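Local coordinates for DUF4440 domain-containing protein (Prochlorococcus marinus, PDB 3HZP) that is of unknown function but has an NTF2-like fold, and pairs with a second copy of itself in the crystal assembly, at residues A[3-8]-A[65-70]; A[74-79]-A[105-110]; A[98-103]-A[122-127]. All blocks are in the same frame, centred on the assembly; numbering follows the deposited sequence. Where two conformers were deposited one is given.

Contact 1: A[3-8]-A[65-70]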
# COMPACT_ATOMS: atom_id res chain seq x y z
N SER A 3 -17.25 -8.54 15.56
CA SER A 3 -16.35 -9.12 14.59
C SER A 3 -15.13 -8.25 14.45
O SER A 3 -15.18 -7.06 14.71
CB SER A 3 -17.04 -9.25 13.23
OG SER A 3 -17.05 -8.03 12.54
N SER A 4 -14.02 -8.85 14.05
CA SER A 4 -12.82 -8.06 13.84
C SER A 4 -12.99 -7.07 12.74
O SER A 4 -12.38 -5.99 12.79
CB SER A 4 -11.59 -8.97 13.60
OG SER A 4 -11.31 -9.72 14.78
N LYS A 5 -13.74 -7.38 11.69
CA LYS A 5 -13.93 -6.37 10.69
C LYS A 5 -14.44 -5.17 11.49
O LYS A 5 -13.76 -4.18 11.65
CB LYS A 5 -14.88 -6.83 9.59
CG LYS A 5 -15.01 -5.84 8.42
CD LYS A 5 -15.65 -6.48 7.17
CE LYS A 5 -15.64 -5.51 5.98
NZ LYS A 5 -16.04 -6.08 4.64
N GLU A 6 -15.59 -5.32 12.12
CA GLU A 6 -16.19 -4.18 12.84
C GLU A 6 -15.26 -3.37 13.80
O GLU A 6 -15.30 -2.14 13.81
CB GLU A 6 -17.45 -4.67 13.56
CG GLU A 6 -18.52 -5.15 12.59
N GLU A 7 -14.43 -4.06 14.57
CA GLU A 7 -13.45 -3.43 15.46
C GLU A 7 -12.45 -2.56 14.66
O GLU A 7 -12.14 -1.40 15.00
CB GLU A 7 -12.68 -4.51 16.21
CG GLU A 7 -13.53 -5.41 17.10
CD GLU A 7 -12.72 -6.50 17.78
OE1 GLU A 7 -11.81 -7.07 17.13
OE2 GLU A 7 -13.01 -6.81 18.96
N ILE A 8 -11.91 -3.15 13.61
CA ILE A 8 -10.94 -2.47 12.75
C ILE A 8 -11.62 -1.34 11.96
O ILE A 8 -11.05 -0.24 11.84
CB ILE A 8 -10.18 -3.52 11.91
CG1 ILE A 8 -9.21 -4.27 12.88
CG2 ILE A 8 -9.51 -2.85 10.69
CD1 ILE A 8 -8.82 -5.64 12.41
N THR A 65 -15.56 5.36 2.41
CA THR A 65 -16.53 5.24 1.36
C THR A 65 -16.87 3.78 1.03
O THR A 65 -18.04 3.40 0.86
CB THR A 65 -16.07 5.97 0.11
OG1 THR A 65 -15.83 7.34 0.47
CG2 THR A 65 -17.11 5.93 -0.98
N LYS A 66 -15.84 2.96 0.90
CA LYS A 66 -16.04 1.57 0.51
C LYS A 66 -14.85 0.76 0.95
O LYS A 66 -13.70 1.18 0.71
CB LYS A 66 -16.18 1.44 -1.03
CG LYS A 66 -16.55 0.01 -1.50
CD LYS A 66 -17.90 -0.39 -1.05
CE LYS A 66 -18.17 -1.88 -1.31
NZ LYS A 66 -17.94 -2.22 -2.71
N VAL A 67 -15.12 -0.37 1.58
CA VAL A 67 -14.10 -1.35 1.91
C VAL A 67 -14.06 -2.38 0.81
O VAL A 67 -15.06 -3.02 0.49
CB VAL A 67 -14.35 -2.00 3.28
CG1 VAL A 67 -13.37 -3.13 3.54
CG2 VAL A 67 -14.31 -0.94 4.39
N HIS A 68 -12.89 -2.52 0.22
CA HIS A 68 -12.65 -3.46 -0.89
C HIS A 68 -12.10 -4.77 -0.45
O HIS A 68 -12.29 -5.77 -1.15
CB HIS A 68 -11.69 -2.83 -1.88
CG HIS A 68 -12.16 -1.50 -2.36
ND1 HIS A 68 -13.34 -1.32 -3.06
CD2 HIS A 68 -11.60 -0.28 -2.23
CE1 HIS A 68 -13.47 -0.04 -3.34
NE2 HIS A 68 -12.45 0.62 -2.83
N LYS A 69 -11.38 -4.80 0.67
CA LYS A 69 -10.78 -6.04 1.17
C LYS A 69 -10.68 -5.95 2.67
O LYS A 69 -10.25 -4.92 3.21
CB LYS A 69 -9.37 -6.26 0.59
CG LYS A 69 -8.70 -7.54 1.02
CD LYS A 69 -7.37 -7.74 0.35
CE LYS A 69 -6.76 -9.06 0.68
NZ LYS A 69 -7.61 -10.21 0.23
N PHE A 70 -11.10 -6.99 3.36
CA PHE A 70 -10.82 -7.11 4.78
C PHE A 70 -10.52 -8.56 5.06
O PHE A 70 -11.32 -9.42 4.68
CB PHE A 70 -11.99 -6.69 5.70
CG PHE A 70 -11.66 -6.99 7.12
CD1 PHE A 70 -10.89 -6.11 7.86
CD2 PHE A 70 -12.01 -8.21 7.68
CE1 PHE A 70 -10.46 -6.49 9.14
CE2 PHE A 70 -11.59 -8.56 8.96
CZ PHE A 70 -10.84 -7.71 9.67

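Contact 2: A[74-79]-A[105-110]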
# COMPACT_ATOMS: atom_id res chain seq x y z
N GLY A 74 -3.89 -14.26 10.42
CA GLY A 74 -3.81 -14.85 11.73
C GLY A 74 -4.72 -14.13 12.65
O GLY A 74 -5.54 -13.30 12.25
N SER A 75 -4.50 -14.38 13.92
CA SER A 75 -5.39 -13.95 14.94
C SER A 75 -5.13 -12.49 15.34
O SER A 75 -6.03 -11.81 15.83
CB SER A 75 -5.17 -14.90 16.12
OG SER A 75 -5.04 -16.23 15.62
N ASN A 76 -3.91 -12.03 15.10
CA ASN A 76 -3.41 -10.77 15.64
C ASN A 76 -2.95 -9.74 14.63
O ASN A 76 -2.23 -8.81 14.96
CB ASN A 76 -2.24 -11.05 16.60
CG ASN A 76 -2.65 -11.89 17.78
OD1 ASN A 76 -3.69 -11.67 18.37
ND2 ASN A 76 -1.81 -12.85 18.14
N ALA A 77 -3.36 -9.93 13.37
CA ALA A 77 -3.09 -8.94 12.34
C ALA A 77 -4.24 -8.93 11.34
O ALA A 77 -5.04 -9.84 11.32
CB ALA A 77 -1.73 -9.20 11.65
N ALA A 78 -4.26 -7.91 10.51
CA ALA A 78 -5.30 -7.78 9.50
C ALA A 78 -4.90 -6.83 8.42
O ALA A 78 -4.07 -5.94 8.62
CB ALA A 78 -6.62 -7.29 10.13
N ILE A 79 -5.54 -7.00 7.27
CA ILE A 79 -5.44 -6.07 6.17
C ILE A 79 -6.84 -5.48 5.90
O ILE A 79 -7.81 -6.23 5.86
CB ILE A 79 -4.85 -6.72 4.88
CG1 ILE A 79 -4.90 -5.72 3.73
CG2 ILE A 79 -5.54 -8.05 4.48
CD1 ILE A 79 -4.00 -6.15 2.52
N PHE A 105 -3.14 -3.74 10.26
CA PHE A 105 -3.39 -3.63 11.69
C PHE A 105 -2.71 -4.79 12.42
O PHE A 105 -2.60 -5.90 11.86
CB PHE A 105 -4.90 -3.70 11.94
CG PHE A 105 -5.61 -2.44 11.52
CD1 PHE A 105 -5.93 -2.18 10.22
CD2 PHE A 105 -5.94 -1.53 12.50
CE1 PHE A 105 -6.56 -0.90 9.93
CE2 PHE A 105 -6.55 -0.38 12.23
CZ PHE A 105 -6.84 -0.06 10.97
N LYS A 106 -2.28 -4.53 13.66
CA LYS A 106 -1.76 -5.55 14.53
C LYS A 106 -2.33 -5.39 15.90
O LYS A 106 -2.60 -4.27 16.34
CB LYS A 106 -0.22 -5.45 14.60
CG LYS A 106 0.48 -5.85 13.29
CD LYS A 106 1.97 -6.13 13.50
CE LYS A 106 2.65 -4.86 13.95
NZ LYS A 106 4.19 -5.02 14.03
N LYS A 107 -2.50 -6.50 16.60
CA LYS A 107 -2.91 -6.45 18.00
C LYS A 107 -1.67 -6.35 18.88
O LYS A 107 -0.69 -7.14 18.73
CB LYS A 107 -3.69 -7.71 18.34
CG LYS A 107 -5.12 -7.55 18.38
CD LYS A 107 -5.83 -8.74 19.04
CE LYS A 107 -7.24 -8.86 18.52
NZ LYS A 107 -8.08 -9.80 19.31
N ILE A 108 -1.67 -5.37 19.77
CA ILE A 108 -0.56 -5.15 20.69
C ILE A 108 -1.22 -5.11 22.06
O ILE A 108 -2.16 -4.33 22.29
CB ILE A 108 0.13 -3.82 20.41
CG1 ILE A 108 0.65 -3.74 18.95
CG2 ILE A 108 1.22 -3.56 21.44
CD1 ILE A 108 1.54 -4.86 18.55
N ASP A 109 -0.78 -5.94 22.99
CA ASP A 109 -1.41 -6.02 24.31
C ASP A 109 -2.94 -6.11 24.19
O ASP A 109 -3.67 -5.43 24.89
CB ASP A 109 -1.00 -4.82 25.19
CG ASP A 109 -1.47 -4.93 26.61
OD1 ASP A 109 -1.56 -6.03 27.16
OD2 ASP A 109 -1.74 -3.85 27.22
N GLU A 110 -3.38 -6.96 23.26
CA GLU A 110 -4.78 -7.32 23.07
C GLU A 110 -5.63 -6.21 22.48
O GLU A 110 -6.86 -6.33 22.46
CB GLU A 110 -5.41 -7.87 24.36
CG GLU A 110 -4.66 -9.09 24.87
CD GLU A 110 -5.31 -9.76 26.06
OE1 GLU A 110 -5.94 -9.07 26.88
OE2 GLU A 110 -5.13 -10.98 26.18

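Contact 3: A[98-103]-A[122-127]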
# COMPACT_ATOMS: atom_id res chain seq x y z
N LEU A 98 -9.96 11.21 -3.31
CA LEU A 98 -10.52 9.87 -3.38
C LEU A 98 -9.45 8.83 -3.65
O LEU A 98 -9.41 8.27 -4.76
CB LEU A 98 -11.60 9.84 -4.47
CG LEU A 98 -12.55 8.67 -4.40
CD1 LEU A 98 -13.50 8.80 -3.19
CD2 LEU A 98 -13.35 8.62 -5.72
N PRO A 99 -8.52 8.62 -2.70
CA PRO A 99 -7.48 7.59 -2.90
C PRO A 99 -7.98 6.17 -2.56
O PRO A 99 -8.92 5.96 -1.77
CB PRO A 99 -6.41 7.97 -1.89
CG PRO A 99 -7.20 8.62 -0.77
CD PRO A 99 -8.28 9.36 -1.46
N THR A 100 -7.24 5.21 -3.07
CA THR A 100 -7.19 3.85 -2.54
C THR A 100 -6.13 3.76 -1.46
O THR A 100 -4.99 4.24 -1.64
CB THR A 100 -6.81 2.84 -3.65
OG1 THR A 100 -7.82 2.89 -4.66
CG2 THR A 100 -6.70 1.39 -3.10
N VAL A 101 -6.52 3.17 -0.33
CA VAL A 101 -5.64 3.02 0.82
C VAL A 101 -5.51 1.58 1.26
O VAL A 101 -6.52 0.89 1.41
CB VAL A 101 -6.21 3.84 2.02
CG1 VAL A 101 -5.28 3.76 3.19
CG2 VAL A 101 -6.50 5.29 1.59
N THR A 102 -4.27 1.11 1.40
CA THR A 102 -3.97 -0.21 1.97
C THR A 102 -3.52 0.03 3.39
O THR A 102 -2.56 0.78 3.64
CB THR A 102 -2.87 -0.91 1.19
OG1 THR A 102 -3.31 -1.17 -0.14
CG2 THR A 102 -2.46 -2.22 1.89
N SER A 103 -4.23 -0.55 4.36
CA SER A 103 -3.88 -0.42 5.78
C SER A 103 -3.65 -1.80 6.36
O SER A 103 -4.32 -2.77 5.97
CB SER A 103 -4.95 0.35 6.54
OG SER A 103 -6.21 -0.36 6.62
N GLY A 122 -5.34 10.99 -5.32
CA GLY A 122 -6.74 11.12 -4.94
C GLY A 122 -7.77 11.21 -6.03
O GLY A 122 -8.87 11.71 -5.76
N GLN A 123 -7.48 10.70 -7.21
CA GLN A 123 -8.43 10.72 -8.34
C GLN A 123 -8.73 9.32 -8.88
O GLN A 123 -8.77 9.09 -10.08
CB GLN A 123 -7.90 11.64 -9.46
CG GLN A 123 -7.65 13.10 -8.98
CD GLN A 123 -6.36 13.28 -8.15
OE1 GLN A 123 -5.30 12.73 -8.48
NE2 GLN A 123 -6.45 14.05 -7.07
N SER A 124 -8.88 8.37 -7.97
CA SER A 124 -9.18 7.00 -8.36
C SER A 124 -10.55 6.88 -9.02
O SER A 124 -11.46 7.71 -8.81
CB SER A 124 -9.07 6.04 -7.17
OG SER A 124 -10.16 6.15 -6.27
N ASP A 125 -10.71 5.81 -9.79
CA ASP A 125 -11.93 5.54 -10.55
C ASP A 125 -12.68 4.40 -9.85
O ASP A 125 -12.32 3.24 -9.96
CB ASP A 125 -11.58 5.10 -11.95
CG ASP A 125 -12.81 4.83 -12.80
OD1 ASP A 125 -13.96 4.87 -12.29
OD2 ASP A 125 -12.61 4.55 -13.99
N MSE A 126 -13.72 4.78 -9.12
CA MSE A 126 -14.54 3.84 -8.35
C MSE A 126 -15.11 2.73 -9.19
O MSE A 126 -15.30 1.61 -8.71
CB MSE A 126 -15.71 4.58 -7.71
CG MSE A 126 -15.27 5.54 -6.67
SE MSE A 126 -13.96 4.66 -5.50
CE MSE A 126 -15.09 3.33 -4.82
N THR A 127 -15.38 3.04 -10.45
CA THR A 127 -16.03 2.06 -11.33
C THR A 127 -15.20 0.80 -11.56
O THR A 127 -15.71 -0.20 -12.04
CB THR A 127 -16.45 2.62 -12.70
OG1 THR A 127 -15.31 2.86 -13.54
CG2 THR A 127 -17.27 3.87 -12.55
O HOH W 1 -10.38 3.84 -4.81

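Contact 1: A[3-8]-A[65-70]
Ile8 N donates to Ser4 O at 3.0 Å early in helix 4-15, and both residues, like Lys5, touch the ring of Phe70 on strand 57-72. No hydrogen bond crosses between the segments. Lys5 CA lies over one ring face, displaced toward the rim, in a CH-pi contact 3.7 Å from the Phe70 centroid and 17° off the normal. With Lys5 CG anti to the backbone N (chi1 -174°) and the chain extended beyond it, the lysine and phenylalanine side chains run past each other in opposite senses: Lys5 CB meets Phe70 CD2 at 3.7 Å, and Lys5 CE reaches Val67 CG1 at 4.1 Å. Ile8 CD1 lies at the ring edge, near its plane, 3.8 Å from Phe70 CE1, the two side chains crossing at about a right angle. Ser3, just ahead of the helix, is its N-cap, its OG accepting from Glu6 N at 3.1 Å. Ala78 of strand 77-90 touches both Ile8 and Phe70. An alanine in place of Phe70 would probably open a gap between helix and strand, leaving Lys5 CA and Ile8 CD1 without their aromatic partner. Lys5 thus contributes hydrocarbon rather than charge, so the start of the helix is held to this strand by apolar contact.

Contact 2: A[74-79]-A[105-110]
The open end of the antiparallel hairpin formed by strands 77-90 and 93-108 is joined here, where Ala78 and Phe105 form a hydrogen-bonded pair and Ala77 and Lys106 the adjacent non-hydrogen-bonded one. Phe105 N donates to Ala78 O at 2.9 Å, and Ala78 N returns a bond to Phe105 O. Lys107 N donates to Asn76 O at 2.8 Å. Lys106 CA adds a CA-H...O contact to Asn76 O at 3.3 Å, and Ala77 CA makes another to Phe105 O at 3.1 Å. At the margin the Asn76 and Lys107 side chains cross at about a right angle, with Asn76 OD1 3.7 Å from Lys107 CD. The two sheet faces differ. Phe105 CG lies anti to the carbonyl carbon (chi1 -73°), and the side chain packs on Ile8, Ile11 and Leu12 of helix 4-15; on the Ala77 side, Lys106 NZ forms a salt bridge with Glu71 of the second subunit, whose Leu73 touches Ala77. The backbone bonds set the register, while the face of Ala78 and Phe105 packs on helix 4-15 and the face of Ala77 and Lys106 meets the second subunit, by apolar contact and by charge.

Contact 3: A[98-103]-A[122-127]
Leu98 O is gripped twice by one residue: Ser124 OG donates to it at 2.7 Å and Ser124 N at 3.3 Å, the two donors arriving from opposite faces of the carbonyl plane. The hydroxyl can do this because OG sits between the backbone N and the carbonyl carbon (chi1 74°), which places OG within bonding distance of the oxygen that the Ser124 amide also meets. Ser124 OG also accepts from a water at 2.7 Å. The same water donates to Thr100 OG1, which has a further hydrogen bond with Gly40 O of the second subunit, so the bridge lies beside the subunit interface. Leu98 N in turn donates to Gly122 O at 2.7 Å. Gly122 CA approaches the proline, 3.8 Å from Pro99 N. The leucine side chain touches the loop: Leu98 CD2 lies 3.7 Å from Ser124 O and 3.8 Å from CG of Met126, a selenomethionine, and the leucine and selenomethionine side chains cross obliquely. Both Leu98 and Met126 also touch Thr83 of strand 77-90. Beyond Ser124, Asp125 OD1 accepts from Thr127 N at 3.0 Å and from Thr127 OG1, both from the same face of the carboxylate. Leu98 and Gln123 form a single backbone bridge that ties the tail after strand 111-119 to the segment leading into strand 100-103, and the tail then enters its 3-10 segment through an Asx turn.

All three contacts reach one sheet but differ in place and chemistry. Contact 1 lies at the surface and is apolar, setting helix 4-15 against an outermost strand of the chain. Contacts 2 and 3 are partly buried, share strand 93-108 and each touch the second subunit through several residues, contact 1 only through Lys69: contact 2 is regular strand pairing, whereas contact 3 attaches a loop through one doubly gripped carbonyl and a water. Contacts 1 and 2 meet directly, Ile8 packing on Ala78 and Phe105, so that Ile8 links helix 4-15 to both strands. Contact 3 lies farther along the hairpin, about 24 Å from contact 2 between centres, and meets contact 1 where Met126 packs on His68.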